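Local coordinates for alkane monooxygenase (Geobacillus thermodenitrificans, PDB 3B9O), which is a TIM-barrel protein of the luciferase-like monooxygenase family that carries flavin mononucleotide in its pocket, at residues I281-A292 against F349-V359; Q300-H311 against I338-K347. All coordinates share one frame; numbering follows the deposited sequence.

How the contacts relate
Read from the N terminus, the chain first runs through barrel strands before reaching strand 276-285, whose end opens contact 1. It turns into helix 289-302, and the end of that helix, with the start of helix 305-316, gives the first side of contact 2. Helix 334-341 and the turn after it supply the second side, so 300-311 against 338-347 closes the inner loop. Strand 350-354 and helix 356-370 then return to strand 276-285 and close the outer one; contact 2 is thus nested within contact 1. The centres lie about 19 Å apart, yet Leu351 CD2 comes within 3.6 Å of Asp345 CB, joining strand 350-354 to the turn that follows helix 334-341.

Contact 1. Residues I281-A292 against F349-V359; sequences ICVIVGKTHDEA and FKLSVGTPKKV
Cys282 pairs through its backbone with Lys350 and Ser352, and Ile284 does the same with Ser352 and Gly354, the alternation expected of parallel strands. Four bonds come from these two residues and a fifth from Gly286 N to Gly354 O; Cys282 N to Lys350 O is 2.8 Å, and the segment axes pass 4.7 Å apart and diverge by 14°. The last donor, Gly286 N, is tilted 32° from the carbonyl plane of Gly354, where the first strand gives way to loop.

Ile281 can be followed atom by atom. Its CB sits 4.1 Å from Lys350 O, CG1 closes to 3.7 Å of that oxygen, and CD1 arrives 4.1 Å from Ser352 CB. A chi1 of -175° carries this branch alongside the lysine methylenes, both chains pointing the same way. Ser352 turns its OG to Glu362. Further along this face, Val283 CG1 meets Val359 CG1 at 3.7 Å, so the start of helix 356-370 packs on strand 276-285, the neighbour of the strand it follows. At the C-terminal end of strand 350-354, CB of Ala292, on helix 289-302, comes 3.5 Å from N of Gly354, whose backbone angles call for glycine. Thr288 and Thr355 cap the two departing helices, the second by a weak bond.

Ile281 bonds through its backbone to strand 374-378, along the edge turned from 350-354, while the side chain of Phe349 lies about 4 Å from the flavin mononucleotide. Strand 350-354 is therefore a side branch on a barrel strand, consistent with the insertion that luciferase-like TIM barrels carry after their seventh strand.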
loop_
_atom_site.group_PDB
_atom_site.type_symbol
_atom_site.label_atom_id
_atom_site.label_comp_id
_atom_site.label_asym_id
_atom_site.label_seq_id
_atom_site.Cartn_x
_atom_site.Cartn_y
_atom_site.Cartn_z
ATOM N N ILE A 281 0.644 1.376 11.882
ATOM C CA ILE A 281 0.298 1.720 13.263
ATOM C C ILE A 281 -1.211 1.588 13.427
ATOM O O ILE A 281 -1.978 1.936 12.532
ATOM C CB ILE A 281 0.782 3.171 13.671
ATOM C CG1 ILE A 281 0.509 3.430 15.186
ATOM C CG2 ILE A 281 0.173 4.220 12.791
ATOM C CD1 ILE A 281 1.273 4.597 15.792
ATOM N N CYS A 282 -1.627 1.035 14.558
ATOM C CA CYS A 282 -3.026 1.043 14.958
ATOM C C CYS A 282 -3.156 2.019 16.124
ATOM O O CYS A 282 -2.330 2.023 17.040
ATOM C CB CYS A 282 -3.497 -0.345 15.398
ATOM S SG CYS A 282 -3.047 -1.742 14.344
ATOM N N VAL A 283 -4.153 2.896 16.062
ATOM C CA VAL A 283 -4.279 3.945 17.059
ATOM C C VAL A 283 -5.652 3.799 17.704
ATOM O O VAL A 283 -6.654 3.699 17.003
ATOM C CB VAL A 283 -4.133 5.375 16.435
ATOM C CG1 VAL A 283 -4.526 6.421 17.449
ATOM C CG2 VAL A 283 -2.660 5.602 15.895
ATOM N N ILE A 284 -5.686 3.751 19.034
ATOM C CA ILE A 284 -6.936 3.798 19.765
ATOM C C ILE A 284 -6.773 4.975 20.715
ATOM O O ILE A 284 -5.951 4.935 21.671
ATOM C CB ILE A 284 -7.219 2.507 20.569
ATOM C CG1 ILE A 284 -7.361 1.280 19.651
ATOM C CG2 ILE A 284 -8.487 2.707 21.457
ATOM C CD1 ILE A 284 -7.209 -0.092 20.406
ATOM N N VAL A 285 -7.520 6.036 20.450
ATOM C CA VAL A 285 -7.307 7.315 21.124
ATOM C C VAL A 285 -8.579 7.803 21.860
ATOM O O VAL A 285 -9.728 7.559 21.416
ATOM C CB VAL A 285 -6.713 8.382 20.141
ATOM C CG1 VAL A 285 -7.708 8.755 19.034
ATOM C CG2 VAL A 285 -6.220 9.656 20.881
ATOM N N GLY A 286 -8.365 8.466 22.999
ATOM C CA GLY A 286 -9.453 9.118 23.738
ATOM C C GLY A 286 -8.960 10.392 24.404
ATOM O O GLY A 286 -7.761 10.645 24.501
ATOM N N LYS A 287 -9.892 11.192 24.891
ATOM C CA LYS A 287 -9.540 12.424 25.602
ATOM C C LYS A 287 -8.818 12.118 26.904
ATOM O O LYS A 287 -8.015 12.929 27.396
ATOM C CB LYS A 287 -10.804 13.244 25.838
ATOM C CG LYS A 287 -11.425 13.614 24.486
ATOM C CD LYS A 287 -12.850 14.128 24.587
ATOM C CE LYS A 287 -12.898 15.542 24.072
ATOM N NZ LYS A 287 -12.037 16.396 24.950
ATOM N N THR A 288 -9.088 10.940 27.442
ATOM C CA THR A 288 -8.472 10.504 28.682
ATOM C C THR A 288 -8.023 9.085 28.472
ATOM O O THR A 288 -8.492 8.412 27.557
ATOM C CB THR A 288 -9.471 10.561 29.876
ATOM O OG1 THR A 288 -10.522 9.612 29.663
ATOM C CG2 THR A 288 -10.043 11.960 30.024
ATOM N N HIS A 289 -7.110 8.613 29.312
ATOM C CA HIS A 289 -6.678 7.239 29.197
ATOM C C HIS A 289 -7.859 6.262 29.301
ATOM O O HIS A 289 -7.935 5.302 28.520
ATOM C CB HIS A 289 -5.607 6.905 30.250
ATOM C CG HIS A 289 -4.949 5.580 30.036
ATOM N ND1 HIS A 289 -4.047 5.358 29.016
ATOM C CD2 HIS A 289 -5.031 4.421 30.726
ATOM C CE1 HIS A 289 -3.623 4.108 29.075
ATOM N NE2 HIS A 289 -4.206 3.519 30.101
ATOM N N ASP A 290 -8.763 6.483 30.268
ATOM C CA ASP A 290 -9.921 5.578 30.480
ATOM C C ASP A 290 -10.781 5.444 29.209
ATOM O O ASP A 290 -11.263 4.361 28.896
ATOM C CB ASP A 290 -10.822 6.060 31.657
ATOM C CG ASP A 290 -10.329 5.569 33.076
ATOM O OD1 ASP A 290 -9.534 4.571 33.192
ATOM O OD2 ASP A 290 -10.760 6.193 34.098
ATOM N N GLU A 291 -11.017 6.568 28.526
ATOM C CA GLU A 291 -11.729 6.566 27.232
ATOM C C GLU A 291 -11.077 5.652 26.207
ATOM O O GLU A 291 -11.760 4.828 25.587
ATOM C CB GLU A 291 -11.818 7.963 26.649
ATOM C CG GLU A 291 -12.850 8.853 27.302
ATOM C CD GLU A 291 -13.187 10.062 26.440
ATOM O OE1 GLU A 291 -13.852 10.975 27.000
ATOM O OE2 GLU A 291 -12.765 10.116 25.227
ATOM N N ALA A 292 -9.761 5.799 26.036
ATOM C CA ALA A 292 -8.982 4.935 25.157
ATOM C C ALA A 292 -9.132 3.479 25.559
ATOM O O ALA A 292 -9.397 2.642 24.713
ATOM C CB ALA A 292 -7.499 5.340 25.171
ATOM N N PHE A 349 2.386 -4.620 13.532
ATOM C CA PHE A 349 2.304 -3.156 13.620
ATOM C C PHE A 349 2.258 -2.677 15.065
ATOM O O PHE A 349 1.666 -3.316 15.935
ATOM C CB PHE A 349 1.039 -2.644 12.907
ATOM C CG PHE A 349 0.938 -3.074 11.474
ATOM C CD1 PHE A 349 1.986 -2.804 10.565
ATOM C CD2 PHE A 349 -0.172 -3.767 11.019
ATOM C CE1 PHE A 349 1.921 -3.203 9.215
ATOM C CE2 PHE A 349 -0.252 -4.167 9.649
ATOM C CZ PHE A 349 0.803 -3.878 8.758
ATOM N N LYS A 350 2.863 -1.532 15.310
ATOM C CA LYS A 350 2.698 -0.818 16.568
ATOM C C LYS A 350 1.199 -0.579 16.908
ATOM O O LYS A 350 0.400 -0.141 16.066
ATOM C CB LYS A 350 3.476 0.515 16.511
ATOM C CG LYS A 350 3.259 1.475 17.680
ATOM C CD LYS A 350 4.021 1.031 18.877
ATOM C CE LYS A 350 4.066 2.086 19.983
ATOM N NZ LYS A 350 5.067 1.594 21.014
ATOM N N LEU A 351 0.839 -0.872 18.155
ATOM C CA LEU A 351 -0.443 -0.431 18.712
ATOM C C LEU A 351 -0.237 0.723 19.689
ATOM O O LEU A 351 0.437 0.568 20.715
ATOM C CB LEU A 351 -1.187 -1.589 19.392
ATOM C CG LEU A 351 -2.479 -1.179 20.110
ATOM C CD1 LEU A 351 -3.448 -0.417 19.190
ATOM C CD2 LEU A 351 -3.166 -2.395 20.770
ATOM N N SER A 352 -0.784 1.887 19.365
ATOM C CA SER A 352 -0.722 3.017 20.291
ATOM C C SER A 352 -2.105 3.310 20.941
ATOM O O SER A 352 -3.085 3.613 20.255
ATOM C CB SER A 352 -0.118 4.252 19.592
ATOM O OG SER A 352 0.110 5.291 20.529
ATOM N N VAL A 353 -2.175 3.242 22.272
ATOM C CA VAL A 353 -3.441 3.411 22.967
ATOM C C VAL A 353 -3.311 4.519 24.004
ATOM O O VAL A 353 -2.390 4.485 24.817
ATOM C CB VAL A 353 -3.839 2.118 23.697
ATOM C CG1 VAL A 353 -5.241 2.295 24.392
ATOM C CG2 VAL A 353 -3.807 0.944 22.755
ATOM N N GLY A 354 -4.207 5.507 23.992
ATOM C CA GLY A 354 -4.170 6.521 25.041
ATOM C C GLY A 354 -4.676 7.860 24.558
ATOM O O GLY A 354 -5.511 7.918 23.674
ATOM N N THR A 355 -4.170 8.918 25.154
ATOM C CA THR A 355 -4.569 10.287 24.795
ATOM C C THR A 355 -3.825 10.719 23.546
ATOM O O THR A 355 -2.820 10.096 23.196
ATOM C CB THR A 355 -4.250 11.260 25.922
ATOM O OG1 THR A 355 -2.822 11.278 26.091
ATOM C CG2 THR A 355 -4.945 10.810 27.243
ATOM N N PRO A 356 -4.279 11.817 22.892
ATOM C CA PRO A 356 -3.554 12.308 21.713
ATOM C C PRO A 356 -2.104 12.699 21.975
ATOM O O PRO A 356 -1.291 12.537 21.073
ATOM C CB PRO A 356 -4.325 13.553 21.291
ATOM C CG PRO A 356 -5.693 13.415 21.931
ATOM C CD PRO A 356 -5.495 12.605 23.169
ATOM N N LYS A 357 -1.796 13.237 23.161
ATOM C CA LYS A 357 -0.415 13.561 23.477
ATOM C C LYS A 357 0.439 12.302 23.403
ATOM O O LYS A 357 1.497 12.311 22.742
ATOM C CB LYS A 357 -0.216 14.272 24.830
ATOM C CG LYS A 357 1.281 14.779 24.973
ATOM C CD LYS A 357 1.617 15.299 26.363
ATOM C CE LYS A 357 3.129 15.613 26.439
ATOM N NZ LYS A 357 3.902 14.307 26.485
ATOM N N LYS A 358 -0.025 11.237 24.045
ATOM C CA LYS A 358 0.688 9.936 24.017
ATOM C C LYS A 358 0.837 9.364 22.605
ATOM O O LYS A 358 1.940 8.923 22.223
ATOM C CB LYS A 358 0.019 8.892 24.916
ATOM C CG LYS A 358 0.701 7.516 24.835
ATOM C CD LYS A 358 0.288 6.587 25.941
ATOM C CE LYS A 358 0.964 5.226 25.697
ATOM N NZ LYS A 358 0.087 4.096 26.018
ATOM N N VAL A 359 -0.252 9.327 21.843
ATOM C CA VAL A 359 -0.169 8.754 20.463
ATOM C C VAL A 359 0.880 9.503 19.650
ATOM O O VAL A 359 1.722 8.919 18.945
ATOM C CB VAL A 359 -1.568 8.797 19.746
ATOM C CG1 VAL A 359 -1.495 8.357 18.260
ATOM C CG2 VAL A 359 -2.588 7.947 20.526
#

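Contact 2. Residues Q300-H311 against I338-K347; sequences QKYWSLEGHLAH and INNMSKLDGK
Met341 and Leu344 enter from opposite ends of an apolar patch laid on helix 305-316 and on Trp303 in the linker before it, probably part of the insertion after the seventh strand of the TIM barrel. Leu305 CD2 packs 3.9 Å from Met341 CB, and Met341 CG lies 3.9 Å from His308 CB. Leu305 CD1 reaches Ile338 CG2 at 4.0 Å, the two side chains crossing at about a right angle. Leu344 covers one face of the Trp303 indole: its CA makes a CH-pi contact 4.2 Å from the six-membered ring centroid, 11° off the normal, while CD2 lies toward the rim. His308 occupies the opposite face, which leaves the indole sandwiched.

The polar contacts start between the two apolar groups and run outward. Trp303 NE1 donates to Met341 O at 2.8 Å, with the oxygen close to the indole plane, which fixes the ring's rotation. On helix 289-302, a chi2 of 56° bends Gln300 and brings its amide to the turn, where NE2 donates to Ser342 O at 3.1 Å and OE1 accepts a weak bond from Leu344 N. Farther out, Lys347 brings NZ to the edge of the His308 ring, near its plane, 3.1 Å from ND1 in a weak bond.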
loop_
_atom_site.group_PDB
_atom_site.type_symbol
_atom_site.label_atom_id
_atom_site.label_comp_id
_atom_site.label_asym_id
_atom_site.label_seq_id
_atom_site.Cartn_x
_atom_site.Cartn_y
_atom_site.Cartn_z
ATOM N N GLN A 300 -11.616 -5.714 21.759
ATOM C CA GLN A 300 -11.069 -6.994 22.166
ATOM C C GLN A 300 -12.146 -8.061 22.208
ATOM O O GLN A 300 -11.896 -9.179 21.756
ATOM C CB GLN A 300 -10.320 -6.876 23.500
ATOM C CG GLN A 300 -9.710 -8.175 24.015
ATOM C CD GLN A 300 -8.759 -8.839 23.021
ATOM O OE1 GLN A 300 -7.746 -8.257 22.630
ATOM N NE2 GLN A 300 -9.080 -10.077 22.619
ATOM N N LYS A 301 -13.333 -7.707 22.715
ATOM C CA LYS A 301 -14.527 -8.586 22.738
ATOM C C LYS A 301 -14.869 -9.205 21.359
ATOM O O LYS A 301 -15.275 -10.375 21.261
ATOM C CB LYS A 301 -15.712 -7.775 23.278
ATOM C CG LYS A 301 -17.085 -8.387 23.102
ATOM C CD LYS A 301 -18.190 -7.418 23.576
ATOM C CE LYS A 301 -19.596 -7.994 23.349
ATOM N NZ LYS A 301 -20.616 -7.146 24.073
ATOM N N TYR A 302 -14.683 -8.420 20.295
ATOM C CA TYR A 302 -14.976 -8.843 18.903
ATOM C C TYR A 302 -13.821 -9.466 18.127
ATOM O O TYR A 302 -14.043 -9.966 17.027
ATOM C CB TYR A 302 -15.534 -7.658 18.083
ATOM C CG TYR A 302 -16.844 -7.174 18.614
ATOM C CD1 TYR A 302 -16.892 -6.154 19.557
ATOM C CD2 TYR A 302 -18.049 -7.770 18.216
ATOM C CE1 TYR A 302 -18.102 -5.714 20.072
ATOM C CE2 TYR A 302 -19.283 -7.345 18.758
ATOM C CZ TYR A 302 -19.289 -6.314 19.660
ATOM O OH TYR A 302 -20.466 -5.852 20.173
ATOM N N TRP A 303 -12.605 -9.460 18.693
ATOM C CA TRP A 303 -11.421 -9.992 18.006
ATOM C C TRP A 303 -11.614 -11.477 17.820
ATOM O O TRP A 303 -11.829 -12.195 18.813
ATOM C CB TRP A 303 -10.183 -9.747 18.847
ATOM C CG TRP A 303 -8.820 -9.912 18.191
ATOM C CD1 TRP A 303 -7.926 -10.951 18.374
ATOM C CD2 TRP A 303 -8.159 -8.962 17.348
ATOM N NE1 TRP A 303 -6.778 -10.712 17.660
ATOM C CE2 TRP A 303 -6.888 -9.493 17.034
ATOM C CE3 TRP A 303 -8.529 -7.719 16.802
ATOM C CZ2 TRP A 303 -5.977 -8.814 16.210
ATOM C CZ3 TRP A 303 -7.619 -7.044 15.977
ATOM C CH2 TRP A 303 -6.359 -7.596 15.696
ATOM N N SER A 304 -11.575 -11.922 16.556
ATOM C CA SER A 304 -11.870 -13.311 16.227
ATOM C C SER A 304 -10.602 -14.080 15.963
ATOM O O SER A 304 -9.998 -13.954 14.903
ATOM C CB SER A 304 -12.791 -13.447 15.014
ATOM O OG SER A 304 -13.053 -14.828 14.772
ATOM N N LEU A 305 -10.215 -14.899 16.937
ATOM C CA LEU A 305 -9.034 -15.751 16.802
ATOM C C LEU A 305 -9.052 -16.575 15.506
ATOM O O LEU A 305 -8.033 -16.703 14.836
ATOM C CB LEU A 305 -8.894 -16.661 18.033
ATOM C CG LEU A 305 -7.542 -17.341 18.290
ATOM C CD1 LEU A 305 -7.556 -18.780 17.889
ATOM C CD2 LEU A 305 -6.340 -16.598 17.655
ATOM N N GLU A 306 -10.210 -17.141 15.168
ATOM C CA GLU A 306 -10.324 -18.002 14.002
ATOM C C GLU A 306 -10.082 -17.253 12.668
ATOM O O GLU A 306 -9.402 -17.754 11.765
ATOM C CB GLU A 306 -11.694 -18.692 14.038
ATOM C CG GLU A 306 -11.704 -20.078 13.423
ATOM C CD GLU A 306 -11.015 -21.182 14.263
ATOM O OE1 GLU A 306 -10.781 -22.265 13.709
ATOM O OE2 GLU A 306 -10.693 -20.990 15.438
ATOM N N GLY A 307 -10.616 -16.039 12.570
ATOM C CA GLY A 307 -10.331 -15.171 11.436
ATOM C C GLY A 307 -8.856 -14.848 11.325
ATOM O O GLY A 307 -8.263 -14.978 10.251
ATOM N N HIS A 308 -8.241 -14.489 12.456
ATOM C CA HIS A 308 -6.778 -14.306 12.449
ATOM C C HIS A 308 -5.973 -15.528 12.084
ATOM O O HIS A 308 -5.003 -15.412 11.369
ATOM C CB HIS A 308 -6.291 -13.699 13.750
ATOM C CG HIS A 308 -6.877 -12.351 13.989
ATOM N ND1 HIS A 308 -6.377 -11.219 13.396
ATOM C CD2 HIS A 308 -7.971 -11.964 14.684
ATOM C CE1 HIS A 308 -7.103 -10.180 13.756
ATOM N NE2 HIS A 308 -8.079 -10.606 14.536
ATOM N N LEU A 309 -6.388 -16.708 12.541
ATOM C CA LEU A 309 -5.699 -17.929 12.098
ATOM C C LEU A 309 -5.750 -18.102 10.585
ATOM O O LEU A 309 -4.757 -18.506 9.959
ATOM C CB LEU A 309 -6.266 -19.167 12.811
ATOM C CG LEU A 309 -5.721 -19.808 14.095
ATOM C CD1 LEU A 309 -4.494 -19.193 14.708
ATOM C CD2 LEU A 309 -6.850 -19.996 15.097
ATOM N N ALA A 310 -6.904 -17.816 9.988
ATOM C CA ALA A 310 -7.058 -17.909 8.531
ATOM C C ALA A 310 -6.097 -16.946 7.825
ATOM O O ALA A 310 -5.420 -17.332 6.856
ATOM C CB ALA A 310 -8.536 -17.646 8.103
ATOM N N HIS A 311 -6.003 -15.724 8.352
ATOM C CA HIS A 311 -5.144 -14.684 7.757
ATOM C C HIS A 311 -3.683 -15.083 7.833
ATOM O O HIS A 311 -2.947 -14.985 6.863
ATOM C CB HIS A 311 -5.349 -13.353 8.485
ATOM C CG HIS A 311 -4.774 -12.180 7.764
ATOM N ND1 HIS A 311 -5.206 -10.889 7.976
ATOM C CD2 HIS A 311 -3.816 -12.100 6.808
ATOM C CE1 HIS A 311 -4.527 -10.064 7.198
ATOM N NE2 HIS A 311 -3.693 -10.775 6.466
ATOM N N ILE A 338 -0.293 -18.765 18.790
ATOM C CA ILE A 338 -1.756 -18.678 18.847
ATOM C C ILE A 338 -2.245 -17.760 19.973
ATOM O O ILE A 338 -3.179 -16.988 19.781
ATOM C CB ILE A 338 -2.401 -20.098 18.914
ATOM C CG1 ILE A 338 -1.989 -20.901 17.671
ATOM C CG2 ILE A 338 -3.924 -20.010 19.090
ATOM C CD1 ILE A 338 -2.451 -22.323 17.643
ATOM N N ASN A 339 -1.599 -17.828 21.131
ATOM C CA ASN A 339 -1.906 -16.931 22.251
ATOM C C ASN A 339 -1.621 -15.430 21.960
ATOM O O ASN A 339 -2.378 -14.549 22.396
ATOM C CB ASN A 339 -1.164 -17.404 23.508
ATOM C CG ASN A 339 -1.592 -16.663 24.761
ATOM O OD1 ASN A 339 -0.769 -16.020 25.424
ATOM N ND2 ASN A 339 -2.882 -16.737 25.091
ATOM N N ASN A 340 -0.539 -15.152 21.227
ATOM C CA ASN A 340 -0.190 -13.789 20.804
ATOM C C ASN A 340 -1.213 -13.244 19.813
ATOM O O ASN A 340 -1.440 -12.038 19.712
ATOM C CB ASN A 340 1.179 -13.768 20.120
ATOM C CG ASN A 340 2.334 -13.997 21.083
ATOM O OD1 ASN A 340 2.189 -13.883 22.302
ATOM N ND2 ASN A 340 3.498 -14.318 20.530
ATOM N N MET A 341 -1.802 -14.164 19.070
ATOM C CA MET A 341 -2.735 -13.855 18.002
ATOM C C MET A 341 -4.149 -13.495 18.498
ATOM O O MET A 341 -4.905 -12.826 17.784
ATOM C CB MET A 341 -2.795 -15.053 17.064
ATOM C CG MET A 341 -3.098 -14.707 15.652
ATOM S SD MET A 341 -3.302 -16.223 14.742
ATOM C CE MET A 341 -1.595 -16.771 14.562
ATOM N N SER A 342 -4.520 -13.934 19.700
ATOM C CA SER A 342 -5.830 -13.557 20.235
ATOM C C SER A 342 -5.804 -12.221 20.981
ATOM O O SER A 342 -6.781 -11.848 21.642
ATOM C CB SER A 342 -6.478 -14.679 21.069
ATOM O OG SER A 342 -5.575 -15.227 22.009
ATOM N N LYS A 343 -4.697 -11.492 20.831
ATOM C CA LYS A 343 -4.524 -10.160 21.425
ATOM C C LYS A 343 -4.393 -9.053 20.350
ATOM O O LYS A 343 -3.807 -9.289 19.283
ATOM C CB LYS A 343 -3.312 -10.167 22.370
ATOM C CG LYS A 343 -3.317 -11.345 23.362
ATOM C CD LYS A 343 -2.223 -11.252 24.431
ATOM C CE LYS A 343 -0.811 -11.221 23.830
ATOM N NZ LYS A 343 0.216 -11.647 24.836
ATOM N N LEU A 344 -4.936 -7.862 20.643
ATOM C CA LEU A 344 -4.979 -6.735 19.686
ATOM C C LEU A 344 -3.624 -6.174 19.243
ATOM O O LEU A 344 -3.521 -5.609 18.140
ATOM C CB LEU A 344 -5.834 -5.565 20.201
ATOM C CG LEU A 344 -7.332 -5.674 20.464
ATOM C CD1 LEU A 344 -8.039 -4.468 19.894
ATOM C CD2 LEU A 344 -7.911 -6.932 19.892
ATOM N N ASP A 345 -2.614 -6.291 20.103
ATOM C CA ASP A 345 -1.267 -5.818 19.781
ATOM C C ASP A 345 -0.299 -6.941 19.369
ATOM O O ASP A 345 0.925 -6.763 19.410
ATOM C CB ASP A 345 -0.682 -4.967 20.924
ATOM C CG ASP A 345 -0.354 -5.777 22.177
ATOM O OD1 ASP A 345 -1.006 -6.818 22.456
ATOM O OD2 ASP A 345 0.577 -5.339 22.891
ATOM N N GLY A 346 -0.847 -8.084 18.966
ATOM C CA GLY A 346 -0.020 -9.214 18.548
ATOM C C GLY A 346 0.409 -9.184 17.081
ATOM O O GLY A 346 1.199 -10.043 16.644
ATOM N N LYS A 347 -0.110 -8.205 16.322
ATOM C CA LYS A 347 0.173 -8.086 14.888
ATOM C C LYS A 347 1.561 -7.466 14.655
ATOM O O LYS A 347 2.224 -7.074 15.609
ATOM C CB LYS A 347 -0.933 -7.282 14.201
ATOM C CG LYS A 347 -2.289 -7.995 14.164
ATOM C CD LYS A 347 -2.535 -8.719 12.832
ATOM C CE LYS A 347 -3.637 -9.791 12.948
ATOM N NZ LYS A 347 -3.898 -10.529 11.653
#